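Long-range contacts in EmGH1 (Erythrobacter marinus, PDB 5Z87), which probably hydrolyses beta-glucosidic linkages as a family 3 glycoside hydrolase: residues A413-I417 with A610-I614; V576-G582 with A596-Y602. One frame throughout, in Å; residues are numbered along the deposited sequence.

In the fold
Both interactions belong to the family 3 C-terminal alpha/beta region, and their centres lie about 11 Å apart on the same side of the chain's centre. Interaction 2 pairs neighbouring parallel strands 574-580 and 596-601 in a six-stranded mixed sheet; interaction 1 packs helix 607-615, which follows strand 596-601 in the chain, against residues 413-417 at the end of helix 403-416. Along the chain, the segments of interaction 2 both fall between the two segments of interaction 1. The contacts touch directly: I611 CD1 is 3.8 Å from V578 CG1, and I614 CG2 is 3.8 Å from L598 CD1. Helix 607-615 thus packs directly on the sheet face that carries V578 and L598.

Interaction 1 of 2, residues A413-I417 with A610-I614; sequences AEESI and AIASI
I417 and I614 reach each other through similar torsions: in both, CG1 stands beside the backbone N and anti to the carbonyl carbon (chi1 -62° and -79°), and the chain runs on nearly extended to CD1. The CD1 methyl of I614 lies 3.8 Å from I417 CB, and the two methyl ends also touch, so that each isoleucine lies across the other at a slant. I417 CD1 also rests 3.7 Å from CG1 of I611, one turn earlier in helix 607-615, and the two side chains cross at about a right angle. One terminal methyl therefore bridges successive turns of the helix.

The small side chain of A610 lets the backbones come close, with the CA atoms of E414 and A610 5.1 Å apart. Its CB is gripped from the other helix by two carbons, A413 CB at 3.6 Å and E414 CG at 3.6 Å. E414 is also extended beyond CG (chi2 179°), which carries its carboxylate past A610 towards S613. The approach of E414 OE2 to S613 OG, at 4.1 Å, is too long for a bond; instead R410 joins them, making a salt bridge to the carboxylate and a hydrogen bond to the hydroxyl, while S613 OG also bonds to the carbonyl of H609. Isoleucines and alanines thus make the apolar part of the contact, with the E414-R410-S613 group beside it.

Beneath it, I417 and I614 both meet L598 of strand 596-601. No hydrogen bond spans the two segments, which are held by van der Waals packing. This is helix-to-helix packing over the sheet of an alpha/beta domain, joining the residues that lead into strand 418-422 with the helix after strand 596-601 in the family 3 C-terminal domain.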
loop_
_atom_site.group_PDB
_atom_site.type_symbol
_atom_site.label_atom_id
_atom_site.label_comp_id
_atom_site.label_asym_id
_atom_site.label_seq_id
_atom_site.Cartn_x
_atom_site.Cartn_y
_atom_site.Cartn_z
ATOM N N ALA A 413 19.115 -27.408 1.275
ATOM C CA ALA A 413 17.905 -27.615 0.485
ATOM C C ALA A 413 16.973 -28.638 1.139
ATOM O O ALA A 413 15.756 -28.411 1.221
ATOM C CB ALA A 413 18.277 -28.043 -0.932
ATOM N N GLU A 414 17.528 -29.754 1.634
ATOM C CA GLU A 414 16.721 -30.768 2.320
ATOM C C GLU A 414 15.982 -30.199 3.534
ATOM O O GLU A 414 14.914 -30.710 3.905
ATOM C CB GLU A 414 17.605 -31.961 2.746
ATOM C CG GLU A 414 18.224 -32.726 1.548
ATOM C CD GLU A 414 19.134 -33.906 1.938
ATOM O OE1 GLU A 414 19.613 -33.968 3.092
ATOM O OE2 GLU A 414 19.366 -34.780 1.068
ATOM N N GLU A 415 16.528 -29.159 4.172
ATOM C CA GLU A 415 15.875 -28.555 5.328
ATOM C C GLU A 415 14.886 -27.460 4.944
ATOM O O GLU A 415 14.086 -27.049 5.789
ATOM C CB GLU A 415 16.909 -27.955 6.295
ATOM C CG GLU A 415 17.876 -28.940 6.926
ATOM C CD GLU A 415 17.279 -29.674 8.114
ATOM O OE1 GLU A 415 16.463 -29.075 8.846
ATOM O OE2 GLU A 415 17.623 -30.857 8.314
ATOM N N SER A 416 14.921 -26.990 3.702
ATOM C CA SER A 416 14.200 -25.797 3.282
ATOM C C SER A 416 12.946 -26.082 2.483
ATOM O O SER A 416 11.981 -25.315 2.579
ATOM C CB SER A 416 15.104 -24.911 2.427
ATOM O OG SER A 416 16.222 -24.498 3.184
ATOM N N ILE A 417 12.939 -27.140 1.670
ATOM C CA ILE A 417 11.791 -27.383 0.804
ATOM C C ILE A 417 10.535 -27.570 1.652
ATOM O O ILE A 417 10.545 -28.270 2.673
ATOM C CB ILE A 417 12.066 -28.574 -0.123
ATOM C CG1 ILE A 417 13.264 -28.251 -1.019
ATOM C CG2 ILE A 417 10.865 -28.853 -0.992
ATOM C CD1 ILE A 417 13.850 -29.444 -1.721
ATOM N N ALA A 610 17.932 -32.952 -3.568
ATOM C CA ALA A 610 17.121 -32.810 -2.365
ATOM C C ALA A 610 15.636 -32.979 -2.681
ATOM O O ALA A 610 14.907 -33.620 -1.921
ATOM C CB ALA A 610 17.400 -31.464 -1.697
ATOM N N ILE A 611 15.182 -32.444 -3.816
ATOM C CA ILE A 611 13.797 -32.648 -4.245
ATOM C C ILE A 611 13.492 -34.135 -4.408
ATOM O O ILE A 611 12.468 -34.639 -3.927
ATOM C CB ILE A 611 13.529 -31.884 -5.549
ATOM C CG1 ILE A 611 13.616 -30.378 -5.304
ATOM C CG2 ILE A 611 12.184 -32.295 -6.139
ATOM C CD1 ILE A 611 13.426 -29.546 -6.549
ATOM N N ALA A 612 14.369 -34.859 -5.108
ATOM C CA ALA A 612 14.142 -36.284 -5.311
ATOM C C ALA A 612 14.110 -37.026 -3.983
ATOM O O ALA A 612 13.264 -37.900 -3.769
ATOM C CB ALA A 612 15.219 -36.860 -6.232
ATOM N N SER A 613 15.005 -36.668 -3.064
ATOM C CA SER A 613 15.028 -37.334 -1.767
ATOM C C SER A 613 13.739 -37.099 -0.981
ATOM O O SER A 613 13.295 -37.977 -0.226
ATOM C CB SER A 613 16.243 -36.858 -0.967
ATOM O OG SER A 613 17.453 -37.230 -1.613
ATOM N N ILE A 614 13.130 -35.922 -1.131
ATOM C CA ILE A 614 11.894 -35.649 -0.411
ATOM C C ILE A 614 10.715 -36.288 -1.127
ATOM O O ILE A 614 9.775 -36.763 -0.481
ATOM C CB ILE A 614 11.708 -34.132 -0.229
ATOM C CG1 ILE A 614 12.574 -33.639 0.921
ATOM C CG2 ILE A 614 10.246 -33.763 0.029
ATOM C CD1 ILE A 614 12.936 -32.178 0.794
#

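Interaction 2 of 2, residues V576-G582 with A596-Y602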
loop_
_atom_site.group_PDB
_atom_site.type_symbol
_atom_site.label_atom_id
_atom_site.label_comp_id
_atom_site.label_asym_id
_atom_site.label_seq_id
_atom_site.Cartn_x
_atom_site.Cartn_y
_atom_site.Cartn_z
ATOM N N VAL A 576 2.168 -34.907 -8.752
ATOM C CA VAL A 576 2.626 -33.957 -7.751
ATOM C C VAL A 576 3.279 -32.780 -8.460
ATOM O O VAL A 576 3.775 -32.889 -9.582
ATOM C CB VAL A 576 3.609 -34.585 -6.749
ATOM C CG1 VAL A 576 2.990 -35.819 -6.125
ATOM C CG2 VAL A 576 4.898 -34.939 -7.443
ATOM N N ALA A 577 3.283 -31.641 -7.782
ATOM C CA ALA A 577 3.893 -30.436 -8.316
ATOM C C ALA A 577 5.025 -29.976 -7.402
ATOM O O ALA A 577 4.922 -30.063 -6.167
ATOM C CB ALA A 577 2.843 -29.324 -8.504
ATOM N N VAL A 578 6.115 -29.528 -8.027
ATOM C CA VAL A 578 7.260 -28.905 -7.361
ATOM C C VAL A 578 7.361 -27.461 -7.856
ATOM O O VAL A 578 7.486 -27.220 -9.065
ATOM C CB VAL A 578 8.567 -29.665 -7.643
ATOM C CG1 VAL A 578 9.709 -29.108 -6.784
ATOM C CG2 VAL A 578 8.386 -31.142 -7.377
ATOM N N LEU A 579 7.321 -26.503 -6.933
ATOM C CA LEU A 579 7.377 -25.091 -7.306
ATOM C C LEU A 579 8.811 -24.573 -7.203
ATOM O O LEU A 579 9.456 -24.690 -6.153
ATOM C CB LEU A 579 6.441 -24.251 -6.433
ATOM C CG LEU A 579 4.943 -24.523 -6.576
ATOM C CD1 LEU A 579 4.175 -23.798 -5.508
ATOM C CD2 LEU A 579 4.456 -24.098 -7.926
ATOM N N ILE A 580 9.290 -23.987 -8.295
ATOM C CA ILE A 580 10.622 -23.410 -8.393
ATOM C C ILE A 580 10.438 -21.999 -8.919
ATOM O O ILE A 580 9.815 -21.811 -9.974
ATOM C CB ILE A 580 11.539 -24.241 -9.314
ATOM C CG1 ILE A 580 11.700 -25.653 -8.737
ATOM C CG2 ILE A 580 12.908 -23.568 -9.513
ATOM C CD1 ILE A 580 12.282 -26.672 -9.727
ATOM N N HIS A 581 10.956 -21.011 -8.185
ATOM C CA HIS A 581 10.542 -19.612 -8.361
ATOM C C HIS A 581 11.297 -18.703 -7.390
ATOM O O HIS A 581 11.837 -19.157 -6.376
ATOM C CB HIS A 581 9.036 -19.451 -8.118
ATOM C CG HIS A 581 8.602 -19.929 -6.765
ATOM N ND1 HIS A 581 8.194 -19.071 -5.762
ATOM C CD2 HIS A 581 8.519 -21.177 -6.244
ATOM C CE1 HIS A 581 7.865 -19.770 -4.690
ATOM N NE2 HIS A 581 8.065 -21.050 -4.950
ATOM N N GLY A 582 11.292 -17.403 -7.700
ATOM C CA GLY A 582 11.856 -16.395 -6.817
ATOM C C GLY A 582 10.899 -15.831 -5.773
ATOM O O GLY A 582 10.965 -16.207 -4.602
ATOM N N ALA A 596 -0.714 -32.594 -4.099
ATOM C CA ALA A 596 0.574 -32.572 -3.407
ATOM C C ALA A 596 1.471 -31.539 -4.064
ATOM O O ALA A 596 1.712 -31.603 -5.273
ATOM C CB ALA A 596 1.251 -33.948 -3.425
ATOM N N ILE A 597 1.948 -30.581 -3.277
ATOM C CA ILE A 597 2.766 -29.486 -3.789
ATOM C C ILE A 597 3.967 -29.297 -2.876
ATOM O O ILE A 597 3.810 -29.145 -1.657
ATOM C CB ILE A 597 1.973 -28.170 -3.905
ATOM C CG1 ILE A 597 0.713 -28.378 -4.742
ATOM C CG2 ILE A 597 2.842 -27.085 -4.524
ATOM C CD1 ILE A 597 -0.195 -27.192 -4.761
ATOM N N LEU A 598 5.158 -29.333 -3.464
ATOM C CA LEU A 598 6.392 -28.930 -2.803
ATOM C C LEU A 598 6.720 -27.509 -3.236
ATOM O O LEU A 598 6.562 -27.161 -4.410
ATOM C CB LEU A 598 7.551 -29.857 -3.182
ATOM C CG LEU A 598 7.478 -31.287 -2.661
ATOM C CD1 LEU A 598 8.724 -32.058 -3.043
ATOM C CD2 LEU A 598 7.317 -31.260 -1.157
ATOM N N ASP A 599 7.166 -26.681 -2.295
ATOM C CA ASP A 599 7.616 -25.334 -2.622
ATOM C C ASP A 599 9.114 -25.269 -2.371
ATOM O O ASP A 599 9.561 -25.310 -1.219
ATOM C CB ASP A 599 6.872 -24.270 -1.819
ATOM C CG ASP A 599 6.920 -22.902 -2.494
ATOM O OD1 ASP A 599 7.885 -22.644 -3.268
ATOM O OD2 ASP A 599 5.990 -22.092 -2.261
ATOM N N ALA A 600 9.890 -25.179 -3.449
ATOM C CA ALA A 600 11.339 -25.234 -3.334
ATOM C C ALA A 600 11.991 -23.872 -3.489
ATOM O O ALA A 600 13.206 -23.761 -3.293
ATOM C CB ALA A 600 11.923 -26.206 -4.376
ATOM N N PHE A 601 11.209 -22.846 -3.825
ATOM C CA PHE A 601 11.748 -21.540 -4.154
ATOM C C PHE A 601 12.882 -21.707 -5.169
ATOM O O PHE A 601 12.632 -22.148 -6.297
ATOM C CB PHE A 601 12.138 -20.816 -2.854
ATOM C CG PHE A 601 10.943 -20.173 -2.169
ATOM C CD1 PHE A 601 10.474 -18.928 -2.588
ATOM C CD2 PHE A 601 10.241 -20.842 -1.178
ATOM C CE1 PHE A 601 9.365 -18.342 -1.993
ATOM C CE2 PHE A 601 9.123 -20.271 -0.578
ATOM C CZ PHE A 601 8.687 -19.009 -0.980
ATOM N N TYR A 602 14.113 -21.361 -4.814
ATOM C CA TYR A 602 15.267 -21.720 -5.641
ATOM C C TYR A 602 16.149 -22.570 -4.754
ATOM O O TYR A 602 16.706 -22.049 -3.774
ATOM C CB TYR A 602 16.021 -20.501 -6.161
ATOM C CG TYR A 602 15.289 -19.733 -7.240
ATOM C CD1 TYR A 602 14.618 -20.393 -8.260
ATOM C CD2 TYR A 602 15.251 -18.344 -7.227
ATOM C CE1 TYR A 602 13.952 -19.693 -9.257
ATOM C CE2 TYR A 602 14.605 -17.638 -8.219
ATOM C CZ TYR A 602 13.946 -18.318 -9.233
ATOM O OH TYR A 602 13.286 -17.623 -10.225
#
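H581 NE2 donates a hydrogen bond to D599 OD1; the modelled separation of 2.3 Å is very short and its exact length doubtful. Ring and carboxylate planes are turned 40° apart, and the other ring nitrogen, ND1, bonds to the carbonyl of R583. D599 OD1 also takes a weak bond from F601 N. Backbone bonds alternate along the parallel strands, from A577 N to A596 O (3.0 Å), L598 N to A577 O, L579 N to L598 O and A600 N to L579 O (2.8 Å). Beyond the last of these, H581 N reaches F601 O at 2.8 Å from above the carbonyl plane.

F601 CA sits over a face of the imidazole in a CH-pi contact, while H581 CE1 comes over the phenyl ring at a slant. In Y602, chi1 of -72° sets CG beside the backbone N and swings the ring against the H581-G582 peptide, H581 O standing 3.3 Å above the ring's centre and I580 CG2 at its edge. Cutting Y602 back to an alanine would probably open a gap beside I580 CG2 and uncover that peptide. Further back, L579 CD1 packs on I597 CG2 at 3.7 Å, and the side chains of both residues also touch L590 of helix 588-593. That helix links the two strands in a classical beta-alpha-beta crossover of the family 3 C-terminal domain.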